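Local coordinates for protein SMG-7 (Caenorhabditis elegans, PDB 3ZHE), which pairs with SMG-5 in a heterodimer whose two 14-3-3-like domains have an unusual arrangement required for efficient nonsense-mediated mRNA decay, at residues B[233-242]-B[276-287]; B[288-299]-B[318-329]. All blocks are in the same frame, centred on the assembly; numbering follows the deposited sequence.

Contact 1 (B[233-242]-B[276-287]); sequences IHFLLEIEDS and LEQRAVEYVKTI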
loop_
_atom_site.group_PDB
_atom_site.type_symbol
_atom_site.label_atom_id
_atom_site.label_comp_id
_atom_site.label_asym_id
_atom_site.label_seq_id
_atom_site.Cartn_x
_atom_site.Cartn_y
_atom_site.Cartn_z
ATOM N N ILE B 233 2.754 2.684 -44.675
ATOM C CA ILE B 233 3.878 3.613 -44.649
ATOM C C ILE B 233 5.150 2.875 -44.245
ATOM O O ILE B 233 6.209 3.053 -44.853
ATOM C CB ILE B 233 3.637 4.779 -43.668
ATOM C CG1 ILE B 233 2.479 5.656 -44.143
ATOM C CG2 ILE B 233 4.887 5.625 -43.527
ATOM C CD1 ILE B 233 2.165 6.799 -43.204
ATOM N N HIS B 234 5.029 2.035 -43.221
ATOM C CA HIS B 234 6.167 1.295 -42.682
ATOM C C HIS B 234 6.793 0.339 -43.697
ATOM O O HIS B 234 8.015 0.264 -43.818
ATOM C CB HIS B 234 5.743 0.512 -41.438
ATOM C CG HIS B 234 6.889 -0.083 -40.679
ATOM N ND1 HIS B 234 7.438 0.524 -39.570
ATOM C CD2 HIS B 234 7.590 -1.226 -40.869
ATOM C CE1 HIS B 234 8.427 -0.222 -39.108
ATOM N NE2 HIS B 234 8.539 -1.288 -39.879
ATOM N N PHE B 235 5.951 -0.394 -44.420
ATOM C CA PHE B 235 6.434 -1.394 -45.367
ATOM C C PHE B 235 6.618 -0.837 -46.774
ATOM O O PHE B 235 6.730 -1.597 -47.738
ATOM C CB PHE B 235 5.495 -2.603 -45.407
ATOM C CG PHE B 235 5.520 -3.431 -44.158
ATOM C CD1 PHE B 235 6.598 -4.256 -43.880
ATOM C CD2 PHE B 235 4.462 -3.396 -43.266
ATOM C CE1 PHE B 235 6.624 -5.024 -42.731
ATOM C CE2 PHE B 235 4.481 -4.163 -42.117
ATOM C CZ PHE B 235 5.564 -4.977 -41.849
ATOM N N LEU B 236 6.646 0.490 -46.880
ATOM C CA LEU B 236 6.872 1.170 -48.153
ATOM C C LEU B 236 5.875 0.749 -49.231
ATOM O O LEU B 236 6.248 0.532 -50.384
ATOM C CB LEU B 236 8.308 0.940 -48.639
ATOM C CG LEU B 236 9.426 1.512 -47.762
ATOM C CD1 LEU B 236 10.791 1.068 -48.266
ATOM C CD2 LEU B 236 9.339 3.029 -47.711
ATOM N N LEU B 237 4.607 0.635 -48.847
ATOM C CA LEU B 237 3.557 0.251 -49.784
ATOM C C LEU B 237 2.733 1.461 -50.209
ATOM O O LEU B 237 2.635 2.447 -49.478
ATOM C CB LEU B 237 2.647 -0.810 -49.163
ATOM C CG LEU B 237 3.347 -2.066 -48.641
ATOM C CD1 LEU B 237 2.335 -3.071 -48.109
ATOM C CD2 LEU B 237 4.211 -2.687 -49.726
ATOM N N GLU B 238 2.141 1.378 -51.396
ATOM C CA GLU B 238 1.341 2.472 -51.934
ATOM C C GLU B 238 -0.030 2.534 -51.269
ATOM O O GLU B 238 -0.761 1.544 -51.243
ATOM C CB GLU B 238 1.186 2.318 -53.451
ATOM C CG GLU B 238 0.392 3.432 -54.121
ATOM C CD GLU B 238 0.289 3.249 -55.623
ATOM O OE1 GLU B 238 0.810 2.236 -56.135
ATOM O OE2 GLU B 238 -0.311 4.116 -56.294
ATOM N N ILE B 239 -0.372 3.699 -50.727
ATOM C CA ILE B 239 -1.678 3.901 -50.111
ATOM C C ILE B 239 -2.730 4.167 -51.183
ATOM O O ILE B 239 -2.698 5.203 -51.851
ATOM C CB ILE B 239 -1.652 5.054 -49.088
ATOM C CG1 ILE B 239 -0.629 4.761 -47.988
ATOM C CG2 ILE B 239 -3.033 5.268 -48.489
ATOM C CD1 ILE B 239 -0.605 5.792 -46.878
ATOM N N GLU B 240 -3.655 3.215 -51.320
ATOM C CA GLU B 240 -4.665 3.175 -52.384
ATOM C C GLU B 240 -5.166 4.526 -52.890
ATOM O O GLU B 240 -4.722 5.007 -53.933
ATOM C CB GLU B 240 -5.857 2.323 -51.943
ATOM N N ASP B 241 -6.090 5.132 -52.151
ATOM C CA ASP B 241 -6.690 6.397 -52.566
ATOM C C ASP B 241 -5.866 7.593 -52.093
ATOM O O ASP B 241 -5.886 8.654 -52.718
ATOM C CB ASP B 241 -8.129 6.500 -52.052
ATOM C CG ASP B 241 -8.888 7.657 -52.671
ATOM O OD1 ASP B 241 -8.455 8.154 -53.732
ATOM O OD2 ASP B 241 -9.921 8.065 -52.100
ATOM N N SER B 242 -5.148 7.405 -50.989
ATOM C CA SER B 242 -4.272 8.432 -50.423
ATOM C C SER B 242 -5.012 9.688 -49.957
ATOM O O SER B 242 -5.336 9.815 -48.778
ATOM C CB SER B 242 -3.144 8.797 -51.396
ATOM O OG SER B 242 -2.414 9.924 -50.938
ATOM N N LEU B 276 11.321 4.959 -52.605
ATOM C CA LEU B 276 10.087 4.613 -51.906
ATOM C C LEU B 276 9.970 5.391 -50.598
ATOM O O LEU B 276 8.879 5.832 -50.211
ATOM C CB LEU B 276 10.048 3.109 -51.626
ATOM C CG LEU B 276 10.044 2.186 -52.846
ATOM C CD1 LEU B 276 10.240 0.739 -52.425
ATOM C CD2 LEU B 276 8.752 2.345 -53.636
ATOM N N GLU B 277 11.105 5.555 -49.924
ATOM C CA GLU B 277 11.165 6.319 -48.683
ATOM C C GLU B 277 10.647 7.740 -48.881
ATOM O O GLU B 277 10.013 8.301 -47.991
ATOM C CB GLU B 277 12.591 6.347 -48.126
ATOM C CG GLU B 277 13.020 5.051 -47.460
ATOM C CD GLU B 277 14.306 5.196 -46.671
ATOM O OE1 GLU B 277 15.332 5.586 -47.266
ATOM O OE2 GLU B 277 14.287 4.926 -45.452
ATOM N N GLN B 278 10.912 8.308 -50.053
ATOM C CA GLN B 278 10.414 9.636 -50.391
ATOM C C GLN B 278 8.888 9.662 -50.378
ATOM O O GLN B 278 8.271 10.557 -49.789
ATOM C CB GLN B 278 10.934 10.066 -51.763
ATOM N N ARG B 279 8.288 8.669 -51.029
ATOM C CA ARG B 279 6.837 8.548 -51.099
ATOM C C ARG B 279 6.230 8.396 -49.709
ATOM O O ARG B 279 5.262 9.082 -49.357
ATOM C CB ARG B 279 6.453 7.351 -51.971
ATOM C CG ARG B 279 4.961 7.148 -52.124
ATOM C CD ARG B 279 4.659 5.924 -52.969
ATOM N NE ARG B 279 5.159 4.697 -52.357
ATOM C CZ ARG B 279 5.013 3.487 -52.886
ATOM N NH1 ARG B 279 4.382 3.340 -54.043
ATOM N NH2 ARG B 279 5.498 2.423 -52.261
ATOM N N ALA B 280 6.809 7.495 -48.919
ATOM C CA ALA B 280 6.335 7.257 -47.558
ATOM C C ALA B 280 6.401 8.524 -46.702
ATOM O O ALA B 280 5.429 8.892 -46.029
ATOM C CB ALA B 280 7.130 6.134 -46.912
ATOM N N VAL B 281 7.552 9.190 -46.743
ATOM C CA VAL B 281 7.751 10.430 -46.004
ATOM C C VAL B 281 6.753 11.495 -46.458
ATOM O O VAL B 281 6.303 12.313 -45.657
ATOM C CB VAL B 281 9.209 10.943 -46.141
ATOM C CG1 VAL B 281 9.340 12.384 -45.665
ATOM C CG2 VAL B 281 10.160 10.042 -45.367
ATOM N N GLU B 282 6.388 11.466 -47.738
ATOM C CA GLU B 282 5.382 12.392 -48.254
ATOM C C GLU B 282 3.986 12.095 -47.702
ATOM O O GLU B 282 3.226 13.018 -47.386
ATOM C CB GLU B 282 5.357 12.374 -49.784
ATOM C CG GLU B 282 4.382 13.368 -50.399
ATOM C CD GLU B 282 4.794 14.814 -50.179
ATOM O OE1 GLU B 282 5.944 15.057 -49.753
ATOM O OE2 GLU B 282 3.965 15.710 -50.439
ATOM N N TYR B 283 3.646 10.811 -47.607
ATOM C CA TYR B 283 2.404 10.395 -46.957
ATOM C C TYR B 283 2.358 10.964 -45.538
ATOM O O TYR B 283 1.386 11.639 -45.129
ATOM C CB TYR B 283 2.325 8.867 -46.890
ATOM C CG TYR B 283 1.971 8.171 -48.190
ATOM C CD1 TYR B 283 0.917 8.614 -48.978
ATOM C CD2 TYR B 283 2.687 7.061 -48.619
ATOM C CE1 TYR B 283 0.589 7.974 -50.160
ATOM C CE2 TYR B 283 2.366 6.414 -49.800
ATOM C CZ TYR B 283 1.317 6.876 -50.566
ATOM O OH TYR B 283 0.991 6.239 -51.741
ATOM N N VAL B 284 3.430 10.687 -44.797
ATOM C CA VAL B 284 3.593 11.191 -43.437
ATOM C C VAL B 284 3.413 12.705 -43.381
ATOM O O VAL B 284 2.765 13.225 -42.476
ATOM C CB VAL B 284 4.976 10.815 -42.863
ATOM C CG1 VAL B 284 5.177 11.438 -41.487
ATOM C CG2 VAL B 284 5.129 9.304 -42.795
ATOM N N LYS B 285 3.973 13.400 -44.365
ATOM C CA LYS B 285 3.877 14.852 -44.445
ATOM C C LYS B 285 2.429 15.296 -44.599
ATOM O O LYS B 285 1.993 16.248 -43.951
ATOM C CB LYS B 285 4.710 15.380 -45.615
ATOM N N THR B 286 1.689 14.603 -45.460
ATOM C CA THR B 286 0.273 14.903 -45.660
ATOM C C THR B 286 -0.503 14.789 -44.351
ATOM O O THR B 286 -1.153 15.752 -43.910
ATOM C CB THR B 286 -0.361 13.967 -46.708
ATOM O OG1 THR B 286 0.354 14.075 -47.944
ATOM C CG2 THR B 286 -1.821 14.330 -46.943
ATOM N N ILE B 287 -0.420 13.614 -43.725
ATOM C CA ILE B 287 -1.125 13.386 -42.458
ATOM C C ILE B 287 -0.752 14.426 -41.399
ATOM O O ILE B 287 -1.621 15.073 -40.797
ATOM C CB ILE B 287 -0.834 11.982 -41.892
ATOM C CG1 ILE B 287 -1.324 10.905 -42.860
ATOM C CG2 ILE B 287 -1.485 11.810 -40.525
ATOM C CD1 ILE B 287 -1.111 9.495 -42.356
#
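Ile233 and Ala280 bring the backbones to 5.3 Å between their CA atoms, where the end of helix 222-234 meets the first turns of helix 277-304. A Schellman motif ends the former helix: Leu236 has positive phi and its N bonds Ile233 O, while Leu237 N returns to Arg232 O, and the chain then runs on as a loop across the second helix. Ile233 is a knob in the hole formed by Ala280, Tyr283, Val284 and Ile287, with its CG2 lying 3.8 Å from Val284 CG2. At the turn, Leu236 CD2 rests against Leu276 CB and, at 3.9 Å, Ala280 CB. Arg279, bent at chi3 (62°), lays one guanidinium face against the backbone of Leu237 and Glu238, and its NH2 lies 2.8 Å from Leu236 O, near the guanidinium plane. Glu238 OE1 stays 4.3 Å from Arg279 NH1, too far for a salt bridge. Leu270 of helix 257-270 packs against Ile233, Leu236 and Ala280, and Leu246 of helix 243-253 against Ile239, Tyr283 and Ile287. Tyr283 holds the loop twice. Its OH accepts a bent hydrogen bond from Ile239 N (3.1 Å, 147° at the hydrogen), and Ile239 CD1 makes a CH-pi contact over the ring centre, 3.8 Å from the centroid.

Contact 2 (B[288-299]-B[318-329]); sequences WCTAYRSLLKTL and ILALLLCAPKLL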
loop_
_atom_site.group_PDB
_atom_site.type_symbol
_atom_site.label_atom_id
_atom_site.label_comp_id
_atom_site.label_asym_id
_atom_site.label_seq_id
_atom_site.Cartn_x
_atom_site.Cartn_y
_atom_site.Cartn_z
ATOM N N TRP B 288 0.553 14.575 -41.196
ATOM C CA TRP B 288 1.122 15.498 -40.221
ATOM C C TRP B 288 0.603 16.920 -40.404
ATOM O O TRP B 288 0.134 17.543 -39.453
ATOM C CB TRP B 288 2.644 15.490 -40.350
ATOM C CG TRP B 288 3.369 15.993 -39.153
ATOM C CD1 TRP B 288 3.735 17.281 -38.899
ATOM C CD2 TRP B 288 3.836 15.215 -38.047
ATOM N NE1 TRP B 288 4.396 17.355 -37.697
ATOM C CE2 TRP B 288 4.471 16.099 -37.155
ATOM C CE3 TRP B 288 3.774 13.857 -37.723
ATOM C CZ2 TRP B 288 5.043 15.669 -35.961
ATOM C CZ3 TRP B 288 4.340 13.432 -36.535
ATOM C CH2 TRP B 288 4.965 14.337 -35.669
ATOM N N CYS B 289 0.690 17.426 -41.631
ATOM C CA CYS B 289 0.248 18.786 -41.925
ATOM C C CYS B 289 -1.254 18.969 -41.727
ATOM O O CYS B 289 -1.690 19.995 -41.194
ATOM C CB CYS B 289 0.656 19.201 -43.341
ATOM S SG CYS B 289 2.401 19.637 -43.508
ATOM N N THR B 290 -2.040 17.983 -42.153
ATOM C CA THR B 290 -3.485 18.035 -41.931
ATOM C C THR B 290 -3.793 18.170 -40.438
ATOM O O THR B 290 -4.569 19.046 -40.017
ATOM C CB THR B 290 -4.193 16.788 -42.494
ATOM O OG1 THR B 290 -4.080 16.776 -43.923
ATOM C CG2 THR B 290 -5.665 16.789 -42.109
ATOM N N ALA B 291 -3.161 17.308 -39.646
ATOM C CA ALA B 291 -3.303 17.344 -38.193
ATOM C C ALA B 291 -2.906 18.704 -37.620
ATOM O O ALA B 291 -3.595 19.247 -36.753
ATOM C CB ALA B 291 -2.482 16.236 -37.555
ATOM N N TYR B 292 -1.796 19.246 -38.114
ATOM C CA TYR B 292 -1.296 20.547 -37.671
ATOM C C TYR B 292 -2.338 21.637 -37.909
ATOM O O TYR B 292 -2.637 22.431 -37.013
ATOM C CB TYR B 292 0.013 20.881 -38.396
ATOM C CG TYR B 292 0.711 22.134 -37.909
ATOM C CD1 TYR B 292 1.090 22.271 -36.579
ATOM C CD2 TYR B 292 1.014 23.169 -38.785
ATOM C CE1 TYR B 292 1.737 23.412 -36.133
ATOM C CE2 TYR B 292 1.660 24.311 -38.349
ATOM C CZ TYR B 292 2.020 24.427 -37.023
ATOM O OH TYR B 292 2.663 25.564 -36.585
ATOM N N ARG B 293 -2.894 21.656 -39.116
ATOM C CA ARG B 293 -3.948 22.603 -39.473
ATOM C C ARG B 293 -5.150 22.502 -38.539
ATOM O O ARG B 293 -5.541 23.488 -37.897
ATOM C CB ARG B 293 -4.406 22.364 -40.912
ATOM C CG ARG B 293 -3.436 22.841 -41.976
ATOM C CD ARG B 293 -3.742 22.183 -43.311
ATOM N NE ARG B 293 -3.369 23.027 -44.442
ATOM C CZ ARG B 293 -3.419 22.635 -45.710
ATOM N NH1 ARG B 293 -3.817 21.407 -46.012
ATOM N NH2 ARG B 293 -3.063 23.470 -46.677
ATOM N N SER B 294 -5.730 21.304 -38.467
ATOM C CA SER B 294 -6.924 21.081 -37.652
ATOM C C SER B 294 -6.712 21.476 -36.188
ATOM O O SER B 294 -7.542 22.174 -35.592
ATOM C CB SER B 294 -7.372 19.619 -37.749
ATOM O OG SER B 294 -8.503 19.369 -36.933
ATOM N N LEU B 295 -5.592 21.037 -35.621
ATOM C CA LEU B 295 -5.265 21.341 -34.231
ATOM C C LEU B 295 -5.102 22.842 -34.010
ATOM O O LEU B 295 -5.598 23.390 -33.024
ATOM C CB LEU B 295 -3.993 20.605 -33.804
ATOM C CG LEU B 295 -3.589 20.757 -32.337
ATOM C CD1 LEU B 295 -4.680 20.215 -31.434
ATOM C CD2 LEU B 295 -2.273 20.051 -32.069
ATOM N N LEU B 296 -4.403 23.497 -34.935
ATOM C CA LEU B 296 -4.243 24.946 -34.884
ATOM C C LEU B 296 -5.602 25.635 -34.829
ATOM O O LEU B 296 -5.833 26.500 -33.981
ATOM C CB LEU B 296 -3.452 25.437 -36.097
ATOM C CG LEU B 296 -2.128 26.151 -35.824
ATOM C CD1 LEU B 296 -1.387 25.511 -34.659
ATOM C CD2 LEU B 296 -1.266 26.135 -37.075
ATOM N N LYS B 297 -6.501 25.235 -35.725
ATOM C CA LYS B 297 -7.844 25.811 -35.762
ATOM C C LYS B 297 -8.589 25.604 -34.445
ATOM O O LYS B 297 -9.198 26.537 -33.916
ATOM C CB LYS B 297 -8.653 25.222 -36.920
ATOM N N THR B 298 -8.533 24.383 -33.920
ATOM C CA THR B 298 -9.227 24.056 -32.678
ATOM C C THR B 298 -8.717 24.888 -31.500
ATOM O O THR B 298 -9.507 25.492 -30.768
ATOM C CB THR B 298 -9.107 22.559 -32.347
ATOM O OG1 THR B 298 -9.718 21.793 -33.392
ATOM C CG2 THR B 298 -9.792 22.244 -31.028
ATOM N N LEU B 299 -7.400 24.921 -31.327
ATOM C CA LEU B 299 -6.780 25.735 -30.284
ATOM C C LEU B 299 -7.151 27.211 -30.435
ATOM O O LEU B 299 -7.431 27.898 -29.448
ATOM C CB LEU B 299 -5.258 25.565 -30.309
ATOM C CG LEU B 299 -4.714 24.182 -29.942
ATOM C CD1 LEU B 299 -3.244 24.066 -30.313
ATOM C CD2 LEU B 299 -4.918 23.903 -28.460
ATOM N N ILE B 318 0.218 17.793 -27.741
ATOM C CA ILE B 318 0.156 17.219 -29.081
ATOM C C ILE B 318 0.749 18.206 -30.083
ATOM O O ILE B 318 1.439 17.820 -31.029
ATOM C CB ILE B 318 -1.288 16.845 -29.478
ATOM C CG1 ILE B 318 -1.811 15.724 -28.577
ATOM C CG2 ILE B 318 -1.354 16.419 -30.937
ATOM C CD1 ILE B 318 -3.149 15.167 -29.002
ATOM N N LEU B 319 0.488 19.488 -29.848
ATOM C CA LEU B 319 1.033 20.557 -30.675
ATOM C C LEU B 319 2.555 20.588 -30.614
ATOM O O LEU B 319 3.223 20.693 -31.643
ATOM C CB LEU B 319 0.473 21.908 -30.231
ATOM C CG LEU B 319 1.013 23.130 -30.977
ATOM C CD1 LEU B 319 0.493 23.157 -32.405
ATOM C CD2 LEU B 319 0.658 24.414 -30.241
ATOM N N ALA B 320 3.096 20.504 -29.402
ATOM C CA ALA B 320 4.540 20.509 -29.203
ATOM C C ALA B 320 5.177 19.276 -29.835
ATOM O O ALA B 320 6.317 19.325 -30.298
ATOM C CB ALA B 320 4.872 20.585 -27.721
ATOM N N LEU B 321 4.435 18.174 -29.853
ATOM C CA LEU B 321 4.886 16.956 -30.515
ATOM C C LEU B 321 4.925 17.161 -32.024
ATOM O O LEU B 321 5.844 16.701 -32.702
ATOM C CB LEU B 321 3.973 15.777 -30.172
ATOM C CG LEU B 321 4.166 15.132 -28.799
ATOM C CD1 LEU B 321 3.266 13.913 -28.650
ATOM C CD2 LEU B 321 5.625 14.758 -28.579
ATOM N N LEU B 322 3.917 17.856 -32.544
ATOM C CA LEU B 322 3.861 18.176 -33.964
ATOM C C LEU B 322 5.019 19.084 -34.368
ATOM O O LEU B 322 5.493 19.037 -35.504
ATOM C CB LEU B 322 2.522 18.825 -34.321
ATOM C CG LEU B 322 1.301 17.905 -34.297
ATOM C CD1 LEU B 322 0.036 18.677 -34.634
ATOM C CD2 LEU B 322 1.498 16.750 -35.264
ATOM N N LEU B 323 5.479 19.897 -33.424
ATOM C CA LEU B 323 6.577 20.825 -33.676
ATOM C C LEU B 323 7.941 20.138 -33.658
ATOM O O LEU B 323 8.960 20.762 -33.955
ATOM C CB LEU B 323 6.551 21.972 -32.661
ATOM C CG LEU B 323 6.010 23.313 -33.160
ATOM C CD1 LEU B 323 4.691 23.138 -33.897
ATOM C CD2 LEU B 323 5.849 24.280 -32.000
ATOM N N CYS B 324 7.957 18.853 -33.316
ATOM C CA CYS B 324 9.202 18.093 -33.264
ATOM C C CYS B 324 9.699 17.720 -34.656
ATOM O O CYS B 324 10.809 17.214 -34.812
ATOM C CB CYS B 324 9.033 16.829 -32.417
ATOM S SG CYS B 324 8.877 17.131 -30.644
ATOM N N ALA B 325 8.869 17.972 -35.664
ATOM C CA ALA B 325 9.238 17.700 -37.049
ATOM C C ALA B 325 9.044 18.938 -37.923
ATOM O O ALA B 325 8.093 19.006 -38.702
ATOM C CB ALA B 325 8.427 16.537 -37.588
ATOM N N PRO B 326 9.950 19.922 -37.792
ATOM C CA PRO B 326 9.874 21.186 -38.536
ATOM C C PRO B 326 9.943 20.981 -40.046
ATOM O O PRO B 326 9.245 21.667 -40.794
ATOM C CB PRO B 326 11.119 21.944 -38.063
ATOM C CG PRO B 326 11.449 21.348 -36.739
ATOM C CD PRO B 326 11.101 19.901 -36.873
ATOM N N LYS B 327 10.782 20.045 -40.480
ATOM C CA LYS B 327 10.977 19.771 -41.900
ATOM C C LYS B 327 9.694 19.284 -42.569
ATOM O O LYS B 327 9.527 19.421 -43.782
ATOM C CB LYS B 327 12.094 18.743 -42.096
ATOM N N LEU B 328 8.794 18.716 -41.776
ATOM C CA LEU B 328 7.513 18.244 -42.290
ATOM C C LEU B 328 6.511 19.385 -42.430
ATOM O O LEU B 328 5.549 19.285 -43.192
ATOM C CB LEU B 328 6.937 17.152 -41.384
ATOM C CG LEU B 328 7.517 15.744 -41.518
ATOM C CD1 LEU B 328 6.864 14.800 -40.520
ATOM C CD2 LEU B 328 7.330 15.234 -42.935
ATOM N N LEU B 329 6.744 20.469 -41.697
ATOM C CA LEU B 329 5.809 21.592 -41.668
ATOM C C LEU B 329 6.155 22.698 -42.662
ATOM O O LEU B 329 5.467 23.717 -42.730
ATOM C CB LEU B 329 5.701 22.165 -40.252
ATOM C CG LEU B 329 4.995 21.274 -39.230
ATOM C CD1 LEU B 329 4.852 21.992 -37.897
ATOM C CD2 LEU B 329 3.636 20.837 -39.756
#
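Trp288 and Tyr292, one helical turn apart, both hold CG anti to the backbone N (chi1 -160° and -173°), which swings their rings across to segment 318-329. The indole is gripped between Leu322 CD2, 3.8 Å from the five-membered-ring centroid on one face, and Leu328 CD1, 4.0 Å from that centroid on the opposite face; Ala325 CB also touches the indole, nearest its CZ2. In the ring plane, Trp288 NE1 donates to Leu322 O at 3.0 Å, meeting a lone pair in the carbonyl plane. With an alanine here, Leu322 O is likely to lose this donor, and a gap would probably open between Leu322 and Leu328. Leu329 CD1 sits over the Tyr292 ring centre, 3.7 Å from the centroid in a CH-pi contact, while its CD2 reaches the indole edge. Further along, Leu295 CD2 packs 3.7 Å from Leu322 CD1. Leu384 of helix 377-389 and Val340 of helix 337-348 also touch Tyr292. The helix axes of 288-299 and 318-322 approach to 10.6 Å at 143°, and Leu319 and Leu322 lodge between turns of the longer helix: a knobs-into-holes antiparallel helical hairpin, within the alpha-helical part of the protein.

Helix 277-304 runs through both contacts: its first turns hold the end of helix 222-234 and the loop that follows it in contact 1, and its next turns pair with 318-329 in contact 2. Their centres are 18 Å apart, yet they touch through Leu328, whose CD1 lies 3.9 Å from Val284 CG1 and whose CD2 lies 3.8 Å from Lys285 CB. Val284 thus meets Ile233 with one methyl and Leu328 with the other. Helix 257-270 backs both regions, with Leu270 against contact 1 and Ile260, Leu263, Met264 and Tyr267 against contact 2. Contact 1 is partly buried and contact 2 is buried; the second chain of the assembly touches neither.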